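Platelet inhibitor (Ancylostoma caninum, PDB 4TPV) inhibits platelet aggregation and adhesion in the host of the hookworm, possibly by binding the integrins that receive fibrinogen and collagen. Local coordinates at residues A[13-16]-A[17-21]; A[108-111]-A[112-116]; A[87-90]-A[91-94]. All coordinates share one frame; numbering follows the deposited sequence. Where two conformers were deposited one is given.

Contact 1. Residues A[13-16]-A[17-21]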
ATOM      1  N   ASP A  13      -4.954 -14.610   7.964  1.00 17.33           N
ATOM      2  CA  ASP A  13      -3.787 -14.694   7.074  1.00 13.89           C
ATOM      3  C   ASP A  13      -4.170 -14.621   5.604  1.00 14.82           C
ATOM      4  O   ASP A  13      -3.455 -14.023   4.790  1.00 14.63           O
ATOM      5  CB  ASP A  13      -2.996 -15.979   7.311  1.00 19.57           C
ATOM      6  CG  ASP A  13      -2.165 -15.928   8.573  1.00 24.62           C
ATOM      7  OD1 ASP A  13      -2.179 -14.884   9.250  1.00 17.08           O
ATOM      8  OD2 ASP A  13      -1.491 -16.933   8.884  1.00 23.74           O
ATOM      9  N   ASP A  14      -5.289 -15.255   5.273  1.00 17.06           N
ATOM     10  CA  ASP A  14      -5.843 -15.232   3.927  1.00 16.79           C
ATOM     11  C   ASP A  14      -6.034 -13.790   3.446  1.00 13.22           C
ATOM     12  O   ASP A  14      -5.579 -13.402   2.368  1.00 14.18           O
ATOM     13  CB  ASP A  14      -7.175 -15.980   3.902  1.00 20.48           C
ATOM     14  CG  ASP A  14      -7.646 -16.294   2.502  1.00 33.72           C
ATOM     15  OD1 ASP A  14      -6.789 -16.520   1.625  1.00 36.14           O
ATOM     16  OD2 ASP A  14      -8.875 -16.326   2.287  1.00 40.20           O
ATOM     17  N   MET A  15      -6.711 -12.992   4.260  1.00 13.55           N
ATOM     18  CA  MET A  15      -6.953 -11.603   3.889  1.00 13.06           C
ATOM     19  C   MET A  15      -5.666 -10.770   3.861  1.00 11.06           C
ATOM     20  O   MET A  15      -5.547  -9.855   3.057  1.00 12.19           O
ATOM     21  CB  MET A  15      -7.951 -10.964   4.842  1.00 12.07           C
ATOM     22  CG  MET A  15      -9.325 -11.622   4.826  1.00 14.66           C
ATOM     23  SD  MET A  15     -10.403 -10.925   6.097  1.00 23.10           S
ATOM     24  CE  MET A  15     -10.281  -9.196   5.628  1.00 11.40           C
ATOM     25  N   ARG A  16      -4.731 -11.067   4.763  1.00 11.90           N
ATOM     26  CA  ARG A  16      -3.449 -10.356   4.761  1.00 12.32           C
ATOM     27  C   ARG A  16      -2.780 -10.574   3.418  1.00 13.94           C
ATOM     28  O   ARG A  16      -2.295  -9.638   2.798  1.00  9.25           O
ATOM     29  CB  ARG A  16      -2.539 -10.810   5.909  1.00 13.12           C
ATOM     30  CG  ARG A  16      -3.101 -10.492   7.282  1.00 11.02           C
ATOM     31  CD  ARG A  16      -2.234 -11.058   8.386  1.00 12.18           C
ATOM     32  NE  ARG A  16      -2.708 -10.589   9.682  1.00 11.39           N
ATOM     33  CZ  ARG A  16      -3.358 -11.335  10.573  1.00 14.59           C
ATOM     34  NH1 ARG A  16      -3.586 -12.624  10.342  1.00 19.31           N
ATOM     35  NH2 ARG A  16      -3.762 -10.786  11.716  1.00 15.02           N
ATOM     36  N   GLU A  17      -2.796 -11.820   2.949  1.00 14.73           N
ATOM     37  CA  GLU A  17      -2.241 -12.155   1.649  1.00 14.90           C
ATOM     38  C   GLU A  17      -3.007 -11.451   0.523  1.00 12.86           C
ATOM     39  O   GLU A  17      -2.395 -10.932  -0.409  1.00 12.77           O
ATOM     40  CB  GLU A  17      -2.252 -13.679   1.448  1.00 14.34           C
ATOM     41  CG  GLU A  17      -1.400 -14.151   0.291  1.00 21.31           C
ATOM     42  CD  GLU A  17      -1.313 -15.669   0.227  1.00 34.97           C
ATOM     43  OE1 GLU A  17      -2.326 -16.340   0.530  1.00 42.73           O
ATOM     44  OE2 GLU A  17      -0.229 -16.192  -0.110  1.00 40.52           O
ATOM     45  N   MET A  18      -4.331 -11.395   0.621  1.00 10.67           N
ATOM     46  CA  MET A  18      -5.134 -10.723  -0.389  1.00 10.46           C
ATOM     47  C   MET A  18      -4.737  -9.252  -0.443  1.00 10.68           C
ATOM     48  O   MET A  18      -4.512  -8.722  -1.507  1.00 10.57           O
ATOM     49  CB  MET A  18      -6.630 -10.875  -0.117  1.00 12.01           C
ATOM     50  CG  MET A  18      -7.152 -12.289  -0.362  1.00 14.69           C
ATOM     51  SD  MET A  18      -8.823 -12.443   0.300  1.00 19.61           S
ATOM     52  CE  MET A  18      -9.109 -14.213   0.110  1.00 13.99           C
ATOM     53  N   PHE A  19      -4.591  -8.610   0.708  1.00  9.40           N
ATOM     54  CA  PHE A  19      -4.187  -7.205   0.712  1.00  8.11           C
ATOM     55  C   PHE A  19      -2.828  -7.011   0.041  1.00  7.54           C
ATOM     56  O   PHE A  19      -2.642  -6.093  -0.761  1.00  9.63           O
ATOM     57  CB  PHE A  19      -4.127  -6.666   2.143  1.00 10.75           C
ATOM     58  CG  PHE A  19      -5.433  -6.123   2.658  1.00  9.38           C
ATOM     59  CD1 PHE A  19      -5.969  -4.958   2.144  1.00 13.25           C
ATOM     60  CD2 PHE A  19      -6.086  -6.744   3.705  1.00 13.35           C
ATOM     61  CE1 PHE A  19      -7.163  -4.442   2.650  1.00 15.66           C
ATOM     62  CE2 PHE A  19      -7.270  -6.233   4.210  1.00 12.83           C
ATOM     63  CZ  PHE A  19      -7.809  -5.070   3.677  1.00 11.17           C
ATOM     64  N   THR A  20      -1.873  -7.864   0.385  1.00 10.79           N
ATOM     65  CA  THR A  20      -0.510  -7.710  -0.112  1.00  9.96           C
ATOM     66  C   THR A  20      -0.445  -7.937  -1.623  1.00 11.60           C
ATOM     67  O   THR A  20       0.158  -7.153  -2.349  1.00 13.87           O
ATOM     68  CB  THR A  20       0.436  -8.678   0.590  1.00 16.36           C
ATOM     69  OG1 THR A  20       0.277  -8.532   2.012  1.00 12.28           O
ATOM     70  CG2 THR A  20       1.894  -8.402   0.182  1.00 11.15           C
ATOM     71  N   GLU A  21      -1.072  -9.013  -2.089  1.00 12.96           N
ATOM     72  CA  GLU A  21      -1.066  -9.305  -3.522  1.00 12.28           C
ATOM     73  C   GLU A  21      -1.755  -8.219  -4.337  1.00 11.62           C
ATOM     74  O   GLU A  21      -1.290  -7.854  -5.438  1.00  9.29           O
ATOM     75  CB  GLU A  21      -1.735 -10.652  -3.799  1.00 17.47           C
ATOM     76  CG  GLU A  21      -1.533 -11.164  -5.238  1.00 18.20           C
ATOM     77  CD  GLU A  21      -2.436 -10.505  -6.273  1.00 24.06           C
ATOM     78  OE1 GLU A  21      -3.573 -10.109  -5.934  1.00 25.92           O
ATOM     79  OE2 GLU A  21      -1.995 -10.380  -7.439  1.00 22.13           O
TER
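A chi1 of -52° sets the Thr20 hydroxyl opposite its own carbonyl carbon and swings it back over the preceding turn to Arg16, where OG1 donates to Arg16 O at 2.9 Å. This threonine folded onto the i-4 carbonyl belongs to the first turns of helix 13-34. The same oxygen takes the regular helical bond from Thr20 N at 3.0 Å. The amide and the hydroxyl reach this carbonyl from opposite faces of its plane, the hydroxyl 36° out of it. Glu17, Met18 and Phe19 repeat the i to i+4 backbone pattern on Asp13, Asp14 and Met15. On another flank, the extended Met18 chain brings CE to 3.0 Å from Asp14 OD2, an approach short enough to be doubtful in detail. Phe19 lays CD2 3.2 Å from Met15 O, and its ring packs on Val133 and Cys135 of strand 130-138.

Arg16 stretches back along the helix, its NH1 making a salt bridge with Asp13 OD1 through a weak hydrogen bond; its NE is paired with Glu49. The chemistry thus divides these turns: Arg16 ties one flank to Glu49, whereas Asp14 OD1 and Glu17 OE1, 4.6 Å apart, form an exposed like-charge pair that is probably mildly unfavourable.

Contact 2. Residues A[108-111]-A[112-116]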
ATOM      1  N   ASN A 108      -4.798   8.142  -1.139  1.00  9.65           N
ATOM      2  CA  ASN A 108      -4.771   6.683  -1.042  1.00  9.27           C
ATOM      3  C   ASN A 108      -3.971   6.068  -2.184  1.00  8.05           C
ATOM      4  O   ASN A 108      -3.132   5.184  -1.970  1.00  7.96           O
ATOM      5  CB  ASN A 108      -6.193   6.117  -1.016  1.00  9.00           C
ATOM      6  CG  ASN A 108      -6.975   6.590   0.187  1.00 10.83           C
ATOM      7  OD1 ASN A 108      -6.623   6.274   1.335  1.00 11.99           O
ATOM      8  ND2 ASN A 108      -8.047   7.323  -0.056  1.00 11.47           N
ATOM      9  N   ILE A 109      -4.215   6.511  -3.410  1.00  7.96           N
ATOM     10  CA  ILE A 109      -3.458   5.923  -4.500  1.00  6.97           C
ATOM     11  C   ILE A 109      -1.961   6.229  -4.329  1.00  8.07           C
ATOM     12  O   ILE A 109      -1.134   5.372  -4.558  1.00  6.95           O
ATOM     13  CB  ILE A 109      -3.967   6.392  -5.890  1.00 11.15           C
ATOM     14  CG1 ILE A 109      -3.174   5.708  -7.009  1.00 12.28           C
ATOM     15  CG2 ILE A 109      -3.885   7.898  -6.036  1.00 12.46           C
ATOM     16  CD1 ILE A 109      -3.421   4.195  -7.120  1.00 13.18           C
ATOM     17  N   ALA A 110      -1.627   7.441  -3.893  1.00 10.08           N
ATOM     18  CA  ALA A 110      -0.216   7.791  -3.691  1.00  7.28           C
ATOM     19  C   ALA A 110       0.467   6.871  -2.666  1.00  7.15           C
ATOM     20  O   ALA A 110       1.640   6.490  -2.853  1.00  9.59           O
ATOM     21  CB  ALA A 110      -0.098   9.261  -3.272  1.00  9.70           C
ATOM     22  N   ASN A 111      -0.232   6.511  -1.594  1.00  7.71           N
ATOM     23  CA  ASN A 111       0.360   5.610  -0.616  1.00  8.51           C
ATOM     24  C   ASN A 111       0.602   4.242  -1.243  1.00  7.37           C
ATOM     25  O   ASN A 111       1.619   3.597  -0.978  1.00  8.38           O
ATOM     26  CB  ASN A 111      -0.534   5.457   0.623  1.00  8.63           C
ATOM     27  CG  ASN A 111      -0.083   6.330   1.792  1.00  8.12           C
ATOM     28  OD1 ASN A 111       1.116   6.454   2.085  1.00  8.69           O
ATOM     29  ND2 ASN A 111      -1.060   6.917   2.490  1.00  9.61           N
ATOM     30  N   MET A 112      -0.340   3.800  -2.082  1.00  8.18           N
ATOM     31  CA  MET A 112      -0.245   2.470  -2.674  1.00  6.77           C
ATOM     32  C   MET A 112       0.861   2.352  -3.713  1.00  6.79           C
ATOM     33  O   MET A 112       1.446   1.282  -3.853  1.00  8.71           O
ATOM     34  CB  MET A 112      -1.581   2.043  -3.305  1.00  7.32           C
ATOM     35  CG  MET A 112      -2.689   1.816  -2.298  1.00  9.27           C
ATOM     36  SD  MET A 112      -4.011   0.750  -2.923  1.00 10.30           S
ATOM     37  CE  MET A 112      -4.539   1.650  -4.374  1.00 11.70           C
ATOM     38  N   VAL A 113       1.169   3.436  -4.425  1.00  7.06           N
ATOM     39  CA  VAL A 113       2.185   3.363  -5.490  1.00  9.32           C
ATOM     40  C   VAL A 113       3.445   4.205  -5.229  1.00  8.53           C
ATOM     41  O   VAL A 113       4.307   4.332  -6.112  1.00  9.61           O
ATOM     42  CB  VAL A 113       1.572   3.738  -6.861  1.00  9.08           C
ATOM     43  CG1 VAL A 113       0.414   2.785  -7.189  1.00  9.67           C
ATOM     44  CG2 VAL A 113       1.142   5.228  -6.908  1.00  8.24           C
ATOM     45  N   TRP A 114       3.595   4.722  -4.012  1.00  7.64           N
ATOM     46  CA  TRP A 114       4.835   5.425  -3.657  1.00  8.67           C
ATOM     47  C   TRP A 114       6.020   4.471  -3.860  1.00  7.52           C
ATOM     48  O   TRP A 114       6.007   3.361  -3.316  1.00  7.93           O
ATOM     49  CB  TRP A 114       4.780   5.930  -2.203  1.00  7.40           C
ATOM     50  CG  TRP A 114       5.607   7.163  -2.042  1.00  7.62           C
ATOM     51  CD1 TRP A 114       6.960   7.227  -1.841  1.00 10.51           C
ATOM     52  CD2 TRP A 114       5.151   8.520  -2.137  1.00  7.74           C
ATOM     53  NE1 TRP A 114       7.373   8.543  -1.777  1.00 11.49           N
ATOM     54  CE2 TRP A 114       6.283   9.356  -1.956  1.00  9.87           C
ATOM     55  CE3 TRP A 114       3.895   9.111  -2.328  1.00  7.86           C
ATOM     56  CZ2 TRP A 114       6.200  10.754  -1.980  1.00 10.25           C
ATOM     57  CZ3 TRP A 114       3.808  10.513  -2.354  1.00  7.99           C
ATOM     58  CH2 TRP A 114       4.969  11.313  -2.186  1.00  8.20           C
ATOM     59  N   ASP A 115       7.031   4.867  -4.628  1.00  7.90           N
ATOM     60  CA  ASP A 115       7.928   3.837  -5.129  1.00  7.90           C
ATOM     61  C   ASP A 115       8.770   3.244  -3.990  1.00 11.29           C
ATOM     62  O   ASP A 115       9.058   2.043  -3.996  1.00  9.82           O
ATOM     63  CB  ASP A 115       8.786   4.339  -6.333  1.00 12.96           C
ATOM     64  CG  ASP A 115       9.663   5.535  -6.031  1.00 11.51           C
ATOM     65  OD1 ASP A 115       9.656   6.087  -4.916  1.00 11.68           O
ATOM     66  OD2 ASP A 115      10.377   5.935  -6.969  1.00 10.68           O
ATOM     67  N   SER A 116       9.084   4.051  -2.974  1.00  8.90           N
ATOM     68  CA  SER A 116       9.958   3.579  -1.909  1.00 10.14           C
ATOM     69  C   SER A 116       9.184   2.827  -0.828  1.00  7.89           C
ATOM     70  O   SER A 116       9.793   2.253   0.089  1.00  9.58           O
ATOM     71  CB  SER A 116      10.740   4.740  -1.282  1.00 10.61           C
ATOM     72  OG  SER A 116       9.855   5.733  -0.792  1.00 12.73           O
TER
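Ile109 and Met112 meet through their terminal methyls, and the apolar contacts within 108-116 join residues three or four apart. Ile109 CD1 lies 3.9 Å from Met112 CE, the two side chains crossing at about a right angle; the bend in the methionine at chi3 (-58°) turns its methyl to the isoleucine. The same CD1 also approaches Val113 CG1, at 4.1 Å, so one methyl serves two neighbours. Farther along, Ala110 CB touches Trp114 CE3 at 4.1 Å.

The backbone bonds become less straight along the chain. Met112 N donates to Asn108 O at 3.1 Å and Val113 N to Ile109 O at 3.0 Å. The next bond, Trp114 N to Ala110 O, is weak despite its 2.9 Å length because the angle at the hydrogen is only 117°. Ala110 O also sits at the edge of the indole, near its plane, 3.5 Å from CE3.

Among polar side chains, Asn111 ND2 is held by Asn69 OD1 and Glu66 O, and Asn108 turns its amide to Glu91. Arg27 NH1 of helix 13-34 donates to the carbonyls of Met112 and Trp114. Within the CAP domain, Met112 touches Trp88 and Trp89 of helix 80-89, His23 and Tyr26 of helix 13-34, and Tyr137 of strand 130-138, while Val113 rests on Phe30.

Contact 3. Residues A[87-90]-A[91-94]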
ATOM      1  N   SER A  87     -11.565   1.222  -4.117  1.00  9.45           N
ATOM      2  CA  SER A  87     -11.833   2.606  -3.767  0.67  8.57           C
ATOM      3  C   SER A  87     -10.546   3.421  -3.839  1.00 11.19           C
ATOM      4  O   SER A  87     -10.537   4.505  -4.409  1.00 11.83           O
ATOM      5  CB  SER A  87     -12.448   2.718  -2.368  0.67 13.40           C
ATOM      6  OG  SER A  87     -12.893   4.046  -2.139  0.67 13.94           O
ATOM      7  N   TRP A  88      -9.464   2.894  -3.276  1.00  9.99           N
ATOM      8  CA  TRP A  88      -8.191   3.606  -3.286  1.00  9.56           C
ATOM      9  C   TRP A  88      -7.602   3.679  -4.703  1.00  9.36           C
ATOM     10  O   TRP A  88      -7.122   4.729  -5.135  1.00  9.33           O
ATOM     11  CB  TRP A  88      -7.214   2.942  -2.308  1.00 10.85           C
ATOM     12  CG  TRP A  88      -7.716   2.978  -0.890  1.00  9.80           C
ATOM     13  CD1 TRP A  88      -8.657   3.808  -0.390  1.00  7.23           C
ATOM     14  CD2 TRP A  88      -7.313   2.127   0.197  1.00  7.60           C
ATOM     15  NE1 TRP A  88      -8.871   3.550   0.949  1.00  8.93           N
ATOM     16  CE2 TRP A  88      -8.057   2.512   1.326  1.00  8.13           C
ATOM     17  CE3 TRP A  88      -6.411   1.071   0.313  1.00  8.93           C
ATOM     18  CZ2 TRP A  88      -7.903   1.902   2.572  1.00  9.24           C
ATOM     19  CZ3 TRP A  88      -6.258   0.460   1.543  1.00  9.88           C
ATOM     20  CH2 TRP A  88      -7.002   0.873   2.657  1.00  9.56           C
ATOM     21  N   TRP A  89      -7.628   2.568  -5.434  1.00  9.59           N
ATOM     22  CA  TRP A  89      -7.091   2.578  -6.803  1.00  8.79           C
ATOM     23  C   TRP A  89      -7.801   3.582  -7.716  1.00 11.75           C
ATOM     24  O   TRP A  89      -7.165   4.218  -8.566  1.00 11.10           O
ATOM     25  CB  TRP A  89      -7.178   1.171  -7.419  1.00  9.16           C
ATOM     26  CG  TRP A  89      -6.823   1.161  -8.890  1.00 14.63           C
ATOM     27  CD1 TRP A  89      -7.685   1.274  -9.938  1.00 16.74           C
ATOM     28  CD2 TRP A  89      -5.512   1.055  -9.459  1.00 12.68           C
ATOM     29  NE1 TRP A  89      -6.997   1.221 -11.127  1.00 15.95           N
ATOM     30  CE2 TRP A  89      -5.660   1.093 -10.861  1.00 15.04           C
ATOM     31  CE3 TRP A  89      -4.230   0.919  -8.921  1.00 14.80           C
ATOM     32  CZ2 TRP A  89      -4.570   0.999 -11.731  1.00 17.06           C
ATOM     33  CZ3 TRP A  89      -3.155   0.829  -9.775  1.00 17.84           C
ATOM     34  CH2 TRP A  89      -3.329   0.873 -11.170  1.00 19.66           C
ATOM     35  N   SER A  90      -9.110   3.742  -7.524  1.00  9.13           N
ATOM     36  CA  SER A  90      -9.896   4.638  -8.378  0.51 10.09           C
ATOM     37  C   SER A  90      -9.404   6.092  -8.359  1.00 10.48           C
ATOM     38  O   SER A  90      -9.732   6.875  -9.257  1.00 12.88           O
ATOM     39  CB  SER A  90     -11.371   4.586  -7.980  0.51 11.42           C
ATOM     40  OG  SER A  90     -11.940   3.331  -8.325  0.51 14.97           O
ATOM     41  N   GLU A  91      -8.599   6.456  -7.369  1.00  7.66           N
ATOM     42  CA  GLU A  91      -8.064   7.808  -7.300  1.00  8.06           C
ATOM     43  C   GLU A  91      -7.050   8.066  -8.398  1.00 10.73           C
ATOM     44  O   GLU A  91      -6.637   9.206  -8.621  1.00 10.99           O
ATOM     45  CB  GLU A  91      -7.426   8.064  -5.930  1.00 10.93           C
ATOM     46  CG  GLU A  91      -8.435   8.075  -4.808  1.00  8.41           C
ATOM     47  CD  GLU A  91      -7.810   8.434  -3.478  1.00 12.87           C
ATOM     48  OE1 GLU A  91      -6.561   8.415  -3.399  1.00 11.59           O
ATOM     49  OE2 GLU A  91      -8.570   8.771  -2.540  1.00 15.26           O
ATOM     50  N   ILE A  92      -6.622   6.995  -9.061  1.00  9.60           N
ATOM     51  CA  ILE A  92      -5.650   7.127 -10.138  1.00  9.94           C
ATOM     52  C   ILE A  92      -6.107   8.157 -11.180  1.00  7.90           C
ATOM     53  O   ILE A  92      -5.279   8.843 -11.778  1.00  9.41           O
ATOM     54  CB  ILE A  92      -5.377   5.747 -10.800  1.00 10.45           C
ATOM     55  CG1 ILE A  92      -4.085   5.791 -11.605  1.00 13.32           C
ATOM     56  CG2 ILE A  92      -6.593   5.256 -11.613  1.00 13.61           C
ATOM     57  CD1 ILE A  92      -3.726   4.435 -12.236  1.00 17.41           C
ATOM     58  N   PHE A  93      -7.420   8.292 -11.345  1.00 10.86           N
ATOM     59  CA  PHE A  93      -7.959   9.272 -12.294  1.00  8.77           C
ATOM     60  C   PHE A  93      -7.732  10.721 -11.890  1.00 11.42           C
ATOM     61  O   PHE A  93      -7.893  11.627 -12.711  1.00 14.86           O
ATOM     62  CB  PHE A  93      -9.463   9.011 -12.508  1.00 11.05           C
ATOM     63  CG  PHE A  93      -9.736   7.750 -13.270  1.00 12.12           C
ATOM     64  CD1 PHE A  93      -9.663   7.745 -14.662  1.00 15.59           C
ATOM     65  CD2 PHE A  93     -10.023   6.568 -12.608  1.00 15.56           C
ATOM     66  CE1 PHE A  93      -9.899   6.578 -15.374  1.00 15.20           C
ATOM     67  CE2 PHE A  93     -10.250   5.395 -13.311  1.00 18.93           C
ATOM     68  CZ  PHE A  93     -10.192   5.400 -14.696  1.00 17.32           C
ATOM     69  N   GLU A  94      -7.345  10.953 -10.639  1.00 12.74           N
ATOM     70  CA  GLU A  94      -7.110  12.319 -10.174  1.00 11.14           C
ATOM     71  C   GLU A  94      -5.622  12.659 -10.090  1.00 10.31           C
ATOM     72  O   GLU A  94      -5.259  13.808  -9.818  1.00 13.57           O
ATOM     73  CB  GLU A  94      -7.790  12.539  -8.808  1.00 11.86           C
ATOM     74  CG  GLU A  94      -9.311  12.390  -8.862  1.00 16.24           C
ATOM     75  CD  GLU A  94      -9.991  13.468  -9.697  1.00 21.33           C
ATOM     76  OE1 GLU A  94      -9.472  14.605  -9.779  1.00 20.94           O
ATOM     77  OE2 GLU A  94     -11.062  13.175 -10.280  1.00 28.85           O
TER
HETATM   78  O   HOH W   1     -10.483   6.607  -2.165  1.00 21.81           O
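Glu91 and Trp88 are joined where helix 80-89 of this CAP-superfamily fold tightens into a 3-10 turn, the hydrogen bonds changing to i to i+3 spacing. A nearly straight bond runs from Ile92 N to Trp89 O at 2.9 Å, with 164° at the hydrogen. Glu91 N donates to Trp88 O at 3.2 Å; its nitrogen stands well above the carbonyl plane, as the tighter coil demands. Phe93 N to Ser90 O continues the series but is weak, at 3.4 Å.

One water spans the turn, donating to both Ser87 O and Glu91 OE2, and thereby links the helix to the glutamate that follows it. The carboxylate is gripped further from helix 107-113, OE1 accepting from Ile109 N and OE2 from Asn108 ND2; one backbone and one side-chain donor, with the water, would hold the rotation of this group. Trp88 directs its indole NE1 to Val70 O of strand 68-73, and the Trp89 ring is stacked with Tyr26.

The packing gathers on another flank. Trp89 and Ile92 run alongside each other in the same direction, both with their chains leaving anti to the backbone N (chi1 172° and -162°). Farther out, Ser90 O sits in the plane of the Phe93 ring at its edge. In an off-centre CH-pi contact, Ile92 CD1 lies over one face of the Trp89 six-membered ring, 4.0 Å from its centroid and 3.5 Å above the plane.

Overall arrangement
Three local turns of the CAP domain, one buried and two nearer the surface, show how neighbouring helices are connected. Contacts 2 and 3 touch directly, their centres about 11 Å apart: the Glu91 carboxylate of contact 3 meets the start of the helix in contact 2, Trp88 CD1 packs 3.3 Å from Asn108 CG, and Met112 CE reaches 3.4 Å from Trp89 N. Contact 1 stands apart, its centre about 18 Å from that of contact 2 and about 20 Å from that of contact 3; the nearest atoms are about 7 Å and about 5 Å away. Its helix, 13-34, nevertheless runs on to supply residues that pack on both other contacts.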